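Local structure of periplasmic beta-glucosidase (Pseudomonas aeruginosa, 6R5T) at residues Leu365-Asp370 with Trp527-Ala532; Val473-Gly478 with Arg501-Leu506; Asp273-Ala278 with Asp290-Trp295; Ala278-Val283 with Gly303-Ala308. The protein probably hydrolyses terminal, non-reducing beta-D-glucosyl residues to release beta-D-glucose, as a periplasmic member of glycoside hydrolase family 3. The protein carries 1 engineered substitution. All coordinates share one frame; numbering follows the deposited sequence.

Contact 1: residues Leu365-Asp370 with Trp527-Ala532; sequences LLKNRD and WEQENA
K367 runs out from strand 365-368 at the C-terminal end of helix 527-531, with CG anti to the backbone N (chi1 -177°) and the chain fully extended beyond it. At the tip K367 NZ donates to two backbone carbonyls, lying 2.7 Å from Q529 O and 2.7 Å from A532 O. The approaches differ: NZ sits nearly along the C=O axis of A532 (166°) but stands above the carbonyl plane of Q529. E530 O is also near, yet its angle is too poor for a bond. The partial negative charge expected at a helix C terminus would favour the ammonium here.

The side chain of Q529 crosses the lysine obliquely. Its bend at chi2 (61°) brings the amide across the aliphatic stem, with Q529 OE1 3.6 Å from K367 CB. That oxygen is hydrogen-bonded to Y608 OH, while Q529 NE2 donates to a water 2.9 Å away, which in turn donates to L366 O at 2.8 Å. L366 and K367 both face I535, forming a classic beta bulge in the outermost strand 364-368, antiparallel to strand 534-537 in the mixed sheet of the C-terminal domain.

Within the helix, N531 ND2 lies over the W527 ring, offset toward its rim, and donates to W527 O at 3.0 Å, in the carbonyl plane and on a lone pair.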
loop_
_atom_site.group_PDB
_atom_site.type_symbol
_atom_site.label_atom_id
_atom_site.label_comp_id
_atom_site.label_asym_id
_atom_site.label_seq_id
_atom_site.Cartn_x
_atom_site.Cartn_y
_atom_site.Cartn_z
ATOM N N LEU A 365 22.824 -10.580 -13.882
ATOM C CA LEU A 365 22.343 -11.368 -15.035
ATOM C C LEU A 365 20.997 -11.963 -14.671
ATOM O O LEU A 365 20.893 -12.780 -13.733
ATOM C CB LEU A 365 23.391 -12.445 -15.359
ATOM C CG LEU A 365 23.056 -13.292 -16.579
ATOM C CD1 LEU A 365 22.987 -12.452 -17.846
ATOM C CD2 LEU A 365 24.099 -14.391 -16.737
ATOM N N LEU A 366 19.949 -11.574 -15.368
ATOM C CA LEU A 366 18.589 -12.039 -15.067
ATOM C C LEU A 366 18.178 -13.217 -15.959
ATOM O O LEU A 366 17.281 -13.956 -15.548
ATOM C CB LEU A 366 17.618 -10.879 -15.227
ATOM C CG LEU A 366 17.743 -9.766 -14.171
ATOM C CD1 LEU A 366 16.785 -8.662 -14.451
ATOM C CD2 LEU A 366 17.495 -10.330 -12.795
ATOM N N LYS A 367 18.744 -13.332 -17.152
ATOM C CA LYS A 367 18.363 -14.401 -18.108
ATOM C C LYS A 367 19.515 -14.589 -19.080
ATOM O O LYS A 367 20.143 -13.621 -19.451
ATOM C CB LYS A 367 17.105 -14.064 -18.892
ATOM C CG LYS A 367 16.624 -15.166 -19.834
ATOM C CD LYS A 367 15.382 -14.841 -20.614
ATOM C CE LYS A 367 14.986 -16.042 -21.474
ATOM N NZ LYS A 367 13.806 -15.773 -22.320
ATOM N N ASN A 368 19.785 -15.837 -19.470
ATOM C CA ASN A 368 20.847 -16.114 -20.438
ATOM C C ASN A 368 20.520 -17.451 -21.106
ATOM O O ASN A 368 21.023 -18.466 -20.641
ATOM C CB ASN A 368 22.217 -16.184 -19.801
ATOM C CG ASN A 368 23.347 -16.215 -20.822
ATOM O OD1 ASN A 368 23.173 -15.802 -21.966
ATOM N ND2 ASN A 368 24.487 -16.699 -20.395
ATOM N N ARG A 369 19.758 -17.413 -22.182
ATOM C CA ARG A 369 19.268 -18.638 -22.880
ATOM C C ARG A 369 20.437 -19.238 -23.670
ATOM O O ARG A 369 21.043 -18.527 -24.512
ATOM C CB ARG A 369 18.077 -18.279 -23.778
ATOM C CG ARG A 369 17.433 -19.452 -24.525
ATOM C CD ARG A 369 16.445 -19.047 -25.620
ATOM N NE ARG A 369 17.143 -18.931 -26.900
ATOM C CZ ARG A 369 16.648 -18.529 -28.071
ATOM N NH1 ARG A 369 15.382 -18.156 -28.201
ATOM N NH2 ARG A 369 17.458 -18.487 -29.120
ATOM N N ASP A 370 20.699 -20.523 -23.423
ATOM C CA ASP A 370 21.579 -21.389 -24.253
ATOM C C ASP A 370 22.964 -20.740 -24.359
ATOM O O ASP A 370 23.603 -20.842 -25.381
ATOM C CB ASP A 370 20.886 -21.652 -25.590
ATOM C CG ASP A 370 19.618 -22.522 -25.479
ATOM O OD1 ASP A 370 19.464 -23.307 -24.495
ATOM O OD2 ASP A 370 18.751 -22.414 -26.368
ATOM N N TRP A 527 7.213 -9.880 -20.202
ATOM C CA TRP A 527 7.369 -10.125 -21.668
ATOM C C TRP A 527 8.843 -10.369 -21.948
ATOM O O TRP A 527 9.211 -11.268 -22.729
ATOM C CB TRP A 527 6.841 -8.962 -22.507
ATOM C CG TRP A 527 7.007 -9.178 -23.979
ATOM C CD1 TRP A 527 6.060 -9.672 -24.840
ATOM C CD2 TRP A 527 8.160 -8.903 -24.777
ATOM N NE1 TRP A 527 6.563 -9.731 -26.113
ATOM C CE2 TRP A 527 7.861 -9.323 -26.096
ATOM C CE3 TRP A 527 9.424 -8.410 -24.496
ATOM C CZ2 TRP A 527 8.787 -9.188 -27.124
ATOM C CZ3 TRP A 527 10.348 -8.310 -25.506
ATOM C CH2 TRP A 527 10.015 -8.689 -26.806
ATOM N N GLU A 528 9.689 -9.560 -21.329
ATOM C CA GLU A 528 11.153 -9.645 -21.558
ATOM C C GLU A 528 11.691 -11.008 -21.108
ATOM O O GLU A 528 12.495 -11.640 -21.818
ATOM C CB GLU A 528 11.847 -8.477 -20.851
ATOM C CG GLU A 528 11.473 -7.121 -21.415
ATOM C CD GLU A 528 10.114 -6.545 -20.999
ATOM O OE1 GLU A 528 9.378 -7.137 -20.146
ATOM O OE2 GLU A 528 9.708 -5.495 -21.565
ATOM N N GLN A 529 11.273 -11.461 -19.930
ATOM C CA GLN A 529 11.763 -12.763 -19.416
ATOM C C GLN A 529 11.309 -13.903 -20.376
ATOM O O GLN A 529 12.008 -14.923 -20.472
ATOM C CB GLN A 529 11.283 -12.952 -17.978
ATOM C CG GLN A 529 11.637 -14.320 -17.383
ATOM C CD GLN A 529 13.113 -14.623 -17.299
ATOM O OE1 GLN A 529 13.951 -13.736 -17.228
ATOM N NE2 GLN A 529 13.436 -15.913 -17.343
ATOM N N GLU A 530 10.163 -13.769 -21.020
ATOM C CA GLU A 530 9.666 -14.812 -21.949
ATOM C C GLU A 530 10.409 -14.718 -23.297
ATOM O O GLU A 530 10.698 -15.785 -23.906
ATOM C CB GLU A 530 8.173 -14.645 -22.106
ATOM C CG GLU A 530 7.514 -15.743 -22.909
ATOM C CD GLU A 530 7.807 -17.160 -22.433
ATOM O OE1 GLU A 530 7.935 -18.030 -23.317
ATOM O OE2 GLU A 530 7.882 -17.410 -21.193
ATOM N N ASN A 531 10.738 -13.522 -23.765
ATOM C CA ASN A 531 11.112 -13.337 -25.188
ATOM C C ASN A 531 12.581 -12.974 -25.388
ATOM O O ASN A 531 13.140 -13.238 -26.473
ATOM C CB ASN A 531 10.219 -12.268 -25.808
ATOM C CG ASN A 531 8.825 -12.788 -25.992
ATOM O OD1 ASN A 531 8.598 -13.502 -26.968
ATOM N ND2 ASN A 531 7.897 -12.509 -25.086
ATOM N N ALA A 532 13.198 -12.197 -24.487
ATOM C CA ALA A 532 14.604 -11.813 -24.725
ATOM C C ALA A 532 15.466 -13.063 -24.664
ATOM O O ALA A 532 15.128 -14.002 -23.928
ATOM C CB ALA A 532 15.107 -10.809 -23.732
HETATM O O HOH W 1 16.089 -16.374 -16.304
#

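Contact 2: residues Val473-Gly478 with Arg501-Leu506; sequences VVAVVG and RLLKAL
Strand 473-478 and helix 501-506 run nearly antiparallel, 163° between their directions, with axes 10.4 Å apart at closest approach. The tight part of the interface centres on one methyl. L503 has CG anti to the carbonyl carbon (chi1 -70°), which swings its end toward the strand, and its CD2 meets A475 CB at 3.8 Å. The same methyl reaches V477 tip to tip, L503 CD2 lying 4.1 Å from V477 CG1, so it serves two successive strand residues that face the helix. One helical turn later L506 adopts the same first torsion and crosses V473 obliquely, with its CD1 4.1 Å from V473 CG1. The short A475 side chain lies between these two valines, and L506 CD1 also approaches its CB, more loosely, at 4.3 Å.

The rest of the helix surface is different. L502 points toward the strand, but its nearest atom, L502 CD2, stays 4.6 Å from V477 CG1, and it packs instead on L460 and I384. R501 and K504 are exposed and touch nothing on the strand; R501 forms a salt bridge with E457, and K504 a cation-pi contact with W527.

The pair belongs to the beta-alpha-beta unit of strand 472-478, helix 497-508 and strand 513-518, in which L515 of the last strand touches both A475 and L503. A directional link comes from earlier in the helix, where Q499 OE1 accepts from G478 N. Between the two segments themselves no hydrogen bond forms: five buried, wholly apolar side chains meet, so here the attachment rests on apolar burial alone.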
loop_
_atom_site.group_PDB
_atom_site.type_symbol
_atom_site.label_atom_id
_atom_site.label_comp_id
_atom_site.label_asym_id
_atom_site.label_seq_id
_atom_site.Cartn_x
_atom_site.Cartn_y
_atom_site.Cartn_z
ATOM N N VAL A 473 21.535 -8.437 -31.666
ATOM C CA VAL A 473 21.071 -7.095 -31.221
ATOM C C VAL A 473 21.327 -6.939 -29.740
ATOM O O VAL A 473 20.901 -7.821 -28.968
ATOM C CB VAL A 473 19.584 -6.909 -31.510
ATOM C CG1 VAL A 473 19.077 -5.614 -30.920
ATOM C CG2 VAL A 473 19.278 -6.994 -33.006
ATOM N N VAL A 474 22.029 -5.875 -29.392
ATOM C CA VAL A 474 22.153 -5.420 -27.975
ATOM C C VAL A 474 21.194 -4.243 -27.841
ATOM O O VAL A 474 21.489 -3.156 -28.376
ATOM C CB VAL A 474 23.592 -5.062 -27.614
ATOM C CG1 VAL A 474 23.714 -4.505 -26.200
ATOM C CG2 VAL A 474 24.474 -6.292 -27.727
ATOM N N ALA A 475 20.066 -4.448 -27.176
ATOM C CA ALA A 475 19.050 -3.405 -26.990
ATOM C C ALA A 475 19.296 -2.767 -25.619
ATOM O O ALA A 475 19.277 -3.481 -24.610
ATOM C CB ALA A 475 17.670 -3.967 -27.093
ATOM N N VAL A 476 19.547 -1.484 -25.582
ATOM C CA VAL A 476 19.886 -0.731 -24.361
ATOM C C VAL A 476 18.653 0.128 -24.068
ATOM O O VAL A 476 18.401 1.134 -24.720
ATOM C CB VAL A 476 21.183 0.094 -24.463
ATOM C CG1 VAL A 476 21.601 0.556 -23.077
ATOM C CG2 VAL A 476 22.297 -0.682 -25.138
ATOM N N VAL A 477 17.883 -0.322 -23.097
ATOM C CA VAL A 477 16.508 0.137 -22.884
ATOM C C VAL A 477 16.252 0.281 -21.388
ATOM O O VAL A 477 17.015 -0.262 -20.563
ATOM C CB VAL A 477 15.509 -0.837 -23.509
ATOM C CG1 VAL A 477 15.546 -0.735 -25.023
ATOM C CG2 VAL A 477 15.700 -2.270 -23.034
ATOM N N GLY A 478 15.169 0.991 -21.065
ATOM C CA GLY A 478 14.680 1.071 -19.685
ATOM C C GLY A 478 14.297 2.500 -19.353
ATOM O O GLY A 478 13.720 3.187 -20.182
ATOM N N ARG A 501 7.550 -1.382 -27.689
ATOM C CA ARG A 501 7.169 -1.532 -29.121
ATOM C C ARG A 501 8.431 -1.870 -29.920
ATOM O O ARG A 501 8.388 -2.773 -30.809
ATOM C CB ARG A 501 6.541 -0.223 -29.589
ATOM C CG ARG A 501 5.997 -0.306 -31.003
ATOM C CD ARG A 501 5.313 1.015 -31.308
ATOM N NE ARG A 501 4.818 0.983 -32.679
ATOM C CZ ARG A 501 4.455 2.059 -33.377
ATOM N NH1 ARG A 501 4.590 3.270 -32.866
ATOM N NH2 ARG A 501 4.030 1.910 -34.619
ATOM N N LEU A 502 9.517 -1.163 -29.664
ATOM C CA LEU A 502 10.851 -1.419 -30.279
ATOM C C LEU A 502 11.276 -2.869 -30.033
ATOM O O LEU A 502 11.696 -3.599 -30.961
ATOM C CB LEU A 502 11.871 -0.397 -29.742
ATOM C CG LEU A 502 13.328 -0.633 -30.087
ATOM C CD1 LEU A 502 13.523 -0.500 -31.592
ATOM C CD2 LEU A 502 14.199 0.343 -29.322
ATOM N N LEU A 503 11.220 -3.309 -28.759
ATOM C CA LEU A 503 11.679 -4.670 -28.411
ATOM C C LEU A 503 10.811 -5.698 -29.147
ATOM O O LEU A 503 11.392 -6.676 -29.616
ATOM C CB LEU A 503 11.549 -4.886 -26.900
ATOM C CG LEU A 503 12.520 -4.097 -26.021
ATOM C CD1 LEU A 503 12.327 -4.526 -24.576
ATOM C CD2 LEU A 503 13.955 -4.268 -26.424
ATOM N N LYS A 504 9.508 -5.504 -29.237
ATOM C CA LYS A 504 8.626 -6.506 -29.899
ATOM C C LYS A 504 9.020 -6.580 -31.378
ATOM O O LYS A 504 9.092 -7.686 -31.960
ATOM C CB LYS A 504 7.159 -6.162 -29.734
ATOM C CG LYS A 504 6.643 -6.478 -28.329
ATOM C CD LYS A 504 5.229 -6.038 -28.028
ATOM C CE LYS A 504 4.964 -6.171 -26.535
ATOM N NZ LYS A 504 3.520 -6.150 -26.204
ATOM N N ALA A 505 9.263 -5.434 -31.986
ATOM C CA ALA A 505 9.650 -5.411 -33.423
ATOM C C ALA A 505 11.020 -6.041 -33.603
ATOM O O ALA A 505 11.228 -6.819 -34.565
ATOM C CB ALA A 505 9.580 -3.988 -33.938
ATOM N N LEU A 506 11.969 -5.793 -32.696
ATOM C CA LEU A 506 13.316 -6.395 -32.800
ATOM C C LEU A 506 13.191 -7.915 -32.642
ATOM O O LEU A 506 13.892 -8.666 -33.336
ATOM C CB LEU A 506 14.248 -5.802 -31.744
ATOM C CG LEU A 506 14.668 -4.362 -31.981
ATOM C CD1 LEU A 506 15.360 -3.832 -30.742
ATOM C CD2 LEU A 506 15.591 -4.229 -33.188
#

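Contact 3: residues Asp273-Ala278 with Asp290-Trp295; sequences DATRLA and DLYSTW
T275 occupies the crossing of helices 273-278 and 291-295, whose axes pass 9.4 Å apart at 112°, and the branches of its side chain spread over L291, Y292 and W295. T275 OG1, anti to the carbonyl carbon, rests 3.3 Å from L291 CB, a close contact without a hydrogen bond. T275 CG2, anti to the backbone N, slides past the tyrosine in the opposite direction and comes 3.8 Å from Y292 CD1. T275 CB in turn faces W295 CB at 4.0 Å. A turn further along, A278 CB lies at the edge of the Y292 ring, near its plane, and 3.5 Å from Y292 OH. A274 adds a looser apolar contact with L291.

The polar atoms in this buried layer find partners just beyond it. T275 OG1 is hydrogen-bonded to E271 O in its own helix, W295 NE1 pairs with the E271 carboxylate, and Y292 OH is hydrogen-bonded to V283 O. V259 of helix 258-261 touches A278, L291 and Y292.

Farther out, the start of the second helix is fixed by side chains: D289 OD1 accepts from L291 N and N286 OD1 from Y292 N. D290 holds the N-cap position but makes no capping bond; its carboxylate is engaged by R24 and H32, while T294 OG1 donates to D290 O at 2.9 Å. Strand 286-287, eighth in the parallel sheet, runs between these helices in the chain, so they form a helix-strand-helix passage of the TIM-barrel-like N-terminal domain.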
loop_
_atom_site.group_PDB
_atom_site.type_symbol
_atom_site.label_atom_id
_atom_site.label_comp_id
_atom_site.label_asym_id
_atom_site.label_seq_id
_atom_site.Cartn_x
_atom_site.Cartn_y
_atom_site.Cartn_z
ATOM N N ASP A 273 4.972 29.575 14.737
ATOM C CA ASP A 273 4.580 28.304 15.412
ATOM C C ASP A 273 5.350 27.151 14.766
ATOM O O ASP A 273 5.773 26.269 15.490
ATOM C CB ASP A 273 3.068 28.115 15.351
ATOM C CG ASP A 273 2.314 29.116 16.211
ATOM O OD1 ASP A 273 2.955 29.741 17.110
ATOM O OD2 ASP A 273 1.099 29.305 15.962
ATOM N N ALA A 274 5.592 27.177 13.458
ATOM C CA ALA A 274 6.386 26.096 12.834
ATOM C C ALA A 274 7.799 26.049 13.417
ATOM O O ALA A 274 8.349 24.957 13.762
ATOM C CB ALA A 274 6.391 26.269 11.348
ATOM N N THR A 275 8.416 27.234 13.590
ATOM C CA THR A 275 9.784 27.315 14.113
ATOM C C THR A 275 9.835 26.734 15.538
ATOM O O THR A 275 10.759 25.964 15.883
ATOM C CB THR A 275 10.225 28.789 14.105
ATOM O OG1 THR A 275 10.197 29.272 12.761
ATOM C CG2 THR A 275 11.603 28.925 14.688
ATOM N N ARG A 276 8.833 27.094 16.365
ATOM C CA ARG A 276 8.766 26.604 17.761
ATOM C C ARG A 276 8.704 25.059 17.764
ATOM O O ARG A 276 9.476 24.410 18.478
ATOM C CB ARG A 276 7.561 27.202 18.485
ATOM C CG ARG A 276 7.507 26.690 19.910
ATOM C CD ARG A 276 6.286 27.033 20.740
ATOM N NE ARG A 276 5.094 27.184 19.925
ATOM C CZ ARG A 276 4.238 26.215 19.622
ATOM N NH1 ARG A 276 4.419 24.976 20.058
ATOM N NH2 ARG A 276 3.201 26.503 18.857
ATOM N N LEU A 277 7.841 24.516 16.915
ATOM C CA LEU A 277 7.658 23.038 16.872
ATOM C C LEU A 277 8.975 22.371 16.480
ATOM O O LEU A 277 9.344 21.392 17.111
ATOM C CB LEU A 277 6.552 22.677 15.895
ATOM C CG LEU A 277 5.150 23.062 16.319
ATOM C CD1 LEU A 277 4.151 22.799 15.207
ATOM C CD2 LEU A 277 4.751 22.332 17.586
ATOM N N ALA A 278 9.658 22.868 15.460
ATOM C CA ALA A 278 10.887 22.213 14.955
ATOM C C ALA A 278 12.004 22.265 16.004
ATOM O O ALA A 278 12.622 21.259 16.293
ATOM C CB ALA A 278 11.305 22.859 13.676
ATOM N N ASP A 290 15.131 29.903 6.361
ATOM C CA ASP A 290 15.506 31.006 7.277
ATOM C C ASP A 290 14.482 31.251 8.374
ATOM O O ASP A 290 14.565 32.287 9.016
ATOM C CB ASP A 290 15.786 32.281 6.486
ATOM C CG ASP A 290 17.096 32.217 5.742
ATOM O OD1 ASP A 290 17.904 31.310 6.000
ATOM O OD2 ASP A 290 17.280 33.079 4.879
ATOM N N LEU A 291 13.608 30.300 8.668
ATOM C CA LEU A 291 12.609 30.533 9.726
ATOM C C LEU A 291 13.311 30.680 11.074
ATOM O O LEU A 291 12.849 31.491 11.876
ATOM C CB LEU A 291 11.582 29.400 9.762
ATOM C CG LEU A 291 10.295 29.712 9.014
ATOM C CD1 LEU A 291 10.566 30.005 7.566
ATOM C CD2 LEU A 291 9.292 28.573 9.128
ATOM N N TYR A 292 14.384 29.938 11.333
ATOM C CA TYR A 292 15.037 30.007 12.656
ATOM C C TYR A 292 15.576 31.436 12.888
ATOM O O TYR A 292 15.356 31.999 13.967
ATOM C CB TYR A 292 16.161 28.993 12.815
ATOM C CG TYR A 292 15.741 27.598 13.217
ATOM C CD1 TYR A 292 14.458 27.128 12.972
ATOM C CD2 TYR A 292 16.652 26.732 13.774
ATOM C CE1 TYR A 292 14.088 25.850 13.365
ATOM C CE2 TYR A 292 16.301 25.447 14.164
ATOM C CZ TYR A 292 15.006 25.022 13.983
ATOM O OH TYR A 292 14.632 23.765 14.344
ATOM N N SER A 293 16.295 31.980 11.918
ATOM C CA SER A 293 16.853 33.341 12.060
ATOM C C SER A 293 15.732 34.367 12.174
ATOM O O SER A 293 15.913 35.374 12.865
ATOM C CB SER A 293 17.742 33.645 10.913
ATOM O OG SER A 293 18.926 32.852 10.981
ATOM N N THR A 294 14.600 34.149 11.515
ATOM C CA THR A 294 13.480 35.126 11.499
ATOM C C THR A 294 12.738 35.089 12.836
ATOM O O THR A 294 12.295 36.135 13.315
ATOM C CB THR A 294 12.534 34.842 10.326
ATOM O OG1 THR A 294 13.286 34.854 9.108
ATOM C CG2 THR A 294 11.352 35.794 10.280
ATOM N N TRP A 295 12.550 33.912 13.446
ATOM C CA TRP A 295 11.561 33.762 14.527
ATOM C C TRP A 295 12.158 33.365 15.868
ATOM O O TRP A 295 11.469 33.561 16.862
ATOM C CB TRP A 295 10.458 32.754 14.137
ATOM C CG TRP A 295 9.673 33.287 13.006
ATOM C CD1 TRP A 295 9.736 32.877 11.720
ATOM C CD2 TRP A 295 8.725 34.371 13.034
ATOM N NE1 TRP A 295 8.850 33.576 10.959
ATOM C CE2 TRP A 295 8.230 34.511 11.723
ATOM C CE3 TRP A 295 8.219 35.208 14.032
ATOM C CZ2 TRP A 295 7.280 35.477 11.366
ATOM C CZ3 TRP A 295 7.265 36.158 13.673
ATOM C CH2 TRP A 295 6.817 36.286 12.365
#

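Contact 4: residues Ala278-Val283 with Gly303-Ala308; sequences AIQAGV and GEIDQA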
loop_
_atom_site.group_PDB
_atom_site.type_symbol
_atom_site.label_atom_id
_atom_site.label_comp_id
_atom_site.label_asym_id
_atom_site.label_seq_id
_atom_site.Cartn_x
_atom_site.Cartn_y
_atom_site.Cartn_z
ATOM N N ALA A 278 9.658 22.868 15.460
ATOM C CA ALA A 278 10.887 22.213 14.955
ATOM C C ALA A 278 12.004 22.265 16.004
ATOM O O ALA A 278 12.622 21.259 16.293
ATOM C CB ALA A 278 11.305 22.859 13.676
ATOM N N ILE A 279 12.272 23.424 16.599
ATOM C CA ILE A 279 13.438 23.507 17.513
ATOM C C ILE A 279 13.141 22.698 18.776
ATOM O O ILE A 279 14.044 22.003 19.259
ATOM C CB ILE A 279 13.880 24.965 17.796
ATOM C CG1 ILE A 279 15.327 24.888 18.329
ATOM C CG2 ILE A 279 12.882 25.678 18.687
ATOM C CD1 ILE A 279 16.128 26.142 18.321
ATOM N N GLN A 280 11.906 22.714 19.268
ATOM C CA GLN A 280 11.581 21.977 20.514
ATOM C C GLN A 280 11.514 20.470 20.239
ATOM O O GLN A 280 11.822 19.671 21.165
ATOM C CB GLN A 280 10.331 22.554 21.159
ATOM C CG GLN A 280 10.580 23.989 21.625
ATOM C CD GLN A 280 9.725 24.366 22.810
ATOM O OE1 GLN A 280 10.267 24.792 23.859
ATOM N NE2 GLN A 280 8.416 24.241 22.634
ATOM N N ALA A 281 11.210 20.064 19.016
ATOM C CA ALA A 281 11.217 18.639 18.669
ATOM C C ALA A 281 12.619 18.063 18.653
ATOM O O ALA A 281 12.789 16.891 19.010
ATOM C CB ALA A 281 10.504 18.420 17.362
ATOM N N GLY A 282 13.591 18.890 18.320
ATOM C CA GLY A 282 14.998 18.480 18.291
ATOM C C GLY A 282 15.682 18.720 16.963
ATOM O O GLY A 282 16.751 18.114 16.764
ATOM N N VAL A 283 15.167 19.611 16.114
ATOM C CA VAL A 283 15.861 19.976 14.853
ATOM C C VAL A 283 16.873 21.088 15.162
ATOM O O VAL A 283 16.435 22.137 15.673
ATOM C CB VAL A 283 14.867 20.419 13.789
ATOM C CG1 VAL A 283 15.597 20.915 12.571
ATOM C CG2 VAL A 283 13.908 19.298 13.427
ATOM N N GLY A 303 8.807 33.825 25.733
ATOM C CA GLY A 303 8.803 32.642 26.611
ATOM C C GLY A 303 8.195 31.431 25.911
ATOM O O GLY A 303 7.804 30.494 26.625
ATOM N N GLU A 304 8.145 31.409 24.582
ATOM C CA GLU A 304 7.511 30.269 23.831
ATOM C C GLU A 304 8.545 29.144 23.611
ATOM O O GLU A 304 8.147 27.988 23.357
ATOM C CB GLU A 304 6.935 30.725 22.501
ATOM C CG GLU A 304 5.822 31.738 22.652
ATOM C CD GLU A 304 5.313 32.225 21.309
ATOM O OE1 GLU A 304 5.875 33.189 20.748
ATOM O OE2 GLU A 304 4.394 31.580 20.789
ATOM N N ILE A 305 9.827 29.451 23.693
ATOM C CA ILE A 305 10.939 28.454 23.728
ATOM C C ILE A 305 11.848 28.834 24.888
ATOM O O ILE A 305 11.678 29.958 25.445
ATOM C CB ILE A 305 11.713 28.376 22.390
ATOM C CG1 ILE A 305 12.405 29.695 22.074
ATOM C CG2 ILE A 305 10.811 27.972 21.220
ATOM C CD1 ILE A 305 13.337 29.703 20.899
ATOM N N ASP A 306 12.758 27.935 25.235
ATOM C CA ASP A 306 13.747 28.088 26.324
ATOM C C ASP A 306 15.113 28.430 25.726
ATOM O O ASP A 306 15.462 27.971 24.583
ATOM C CB ASP A 306 13.849 26.811 27.156
ATOM C CG ASP A 306 12.505 26.417 27.741
ATOM O OD1 ASP A 306 11.824 27.307 28.249
ATOM O OD2 ASP A 306 12.118 25.248 27.610
ATOM N N GLN A 307 15.929 29.151 26.486
ATOM C CA GLN A 307 17.336 29.383 26.095
ATOM C C GLN A 307 18.035 28.038 25.823
ATOM O O GLN A 307 18.847 27.953 24.867
ATOM C CB GLN A 307 18.059 30.193 27.170
ATOM C CG GLN A 307 19.523 30.453 26.874
ATOM C CD GLN A 307 19.676 31.411 25.716
ATOM O OE1 GLN A 307 19.025 32.463 25.699
ATOM N NE2 GLN A 307 20.498 31.060 24.727
ATOM N N ALA A 308 17.768 27.013 26.627
ATOM C CA ALA A 308 18.348 25.660 26.466
ATOM C C ALA A 308 18.055 25.088 25.054
ATOM O O ALA A 308 18.907 24.332 24.550
ATOM C CB ALA A 308 17.821 24.744 27.532
#
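Q280 leaves the last turn of helix 278-281 with its CB directed at residues 303-308, yet CB itself makes no close contact there. Q280 CG, anti to the carbonyl carbon (chi1 -65°), is the first atom to touch, lying 4.0 Å from I305 CG2. The chain stays extended beyond CG and crosses I305 obliquely, bringing Q280 CD 4.1 Å from I305 CG2 and 4.0 Å from E304 O. The amide at the tip then lies against the backbone of E304 and I305.

I305 CG2 is shared between two helix residues, since I279 CG2 also approaches it, at 4.0 Å, the two isoleucines crossing at about a right angle. With chi1 63° the crowded position of I305, between the backbone N and the carbonyl carbon, is taken by CG1, while CG2, the branch that touches, is anti to the carbonyl carbon. I310 of helix 307-323 touches both isoleucines.

Helix 271-281 ends just past this contact in a Schellman motif. G282, with positive phi (124°), is its C-prime residue; V283 N donates to A278 O at 3.0 Å, and G282 N makes a weak bond to I279 O. G303 likewise ends helix 291-301 with a Schellman motif, so the contact sets one helix end beside the connection between two later helices of the N-terminal domain.

At the margin, the carboxylate of E304 leads away from Q280 to a salt bridge with R272. The backbone carbonyl of the buried I279 is bound by R312 NH1.

From the N terminus, helix 271-281 comes first and serves two contacts. Contact 3 closes a short loop from it, through strand 286-287, to helix 291-301; contact 4 starts from the same helix, shares A278, and closes on the connection that leads into helix 307-323. Their segments alternate along the chain, so the loops cross, and their centres lie 9 Å apart in the N-terminal domain. Later, contact 1 opens at strand 364-368 and closes 157 residues on at helix 526-531, with the loop of contact 2 nested inside. Both reach the same mixed sheet and touch through W527 and K504. Contacts 1 and 3 lie on opposite sides of the chain's centre, their centres about 55 Å apart.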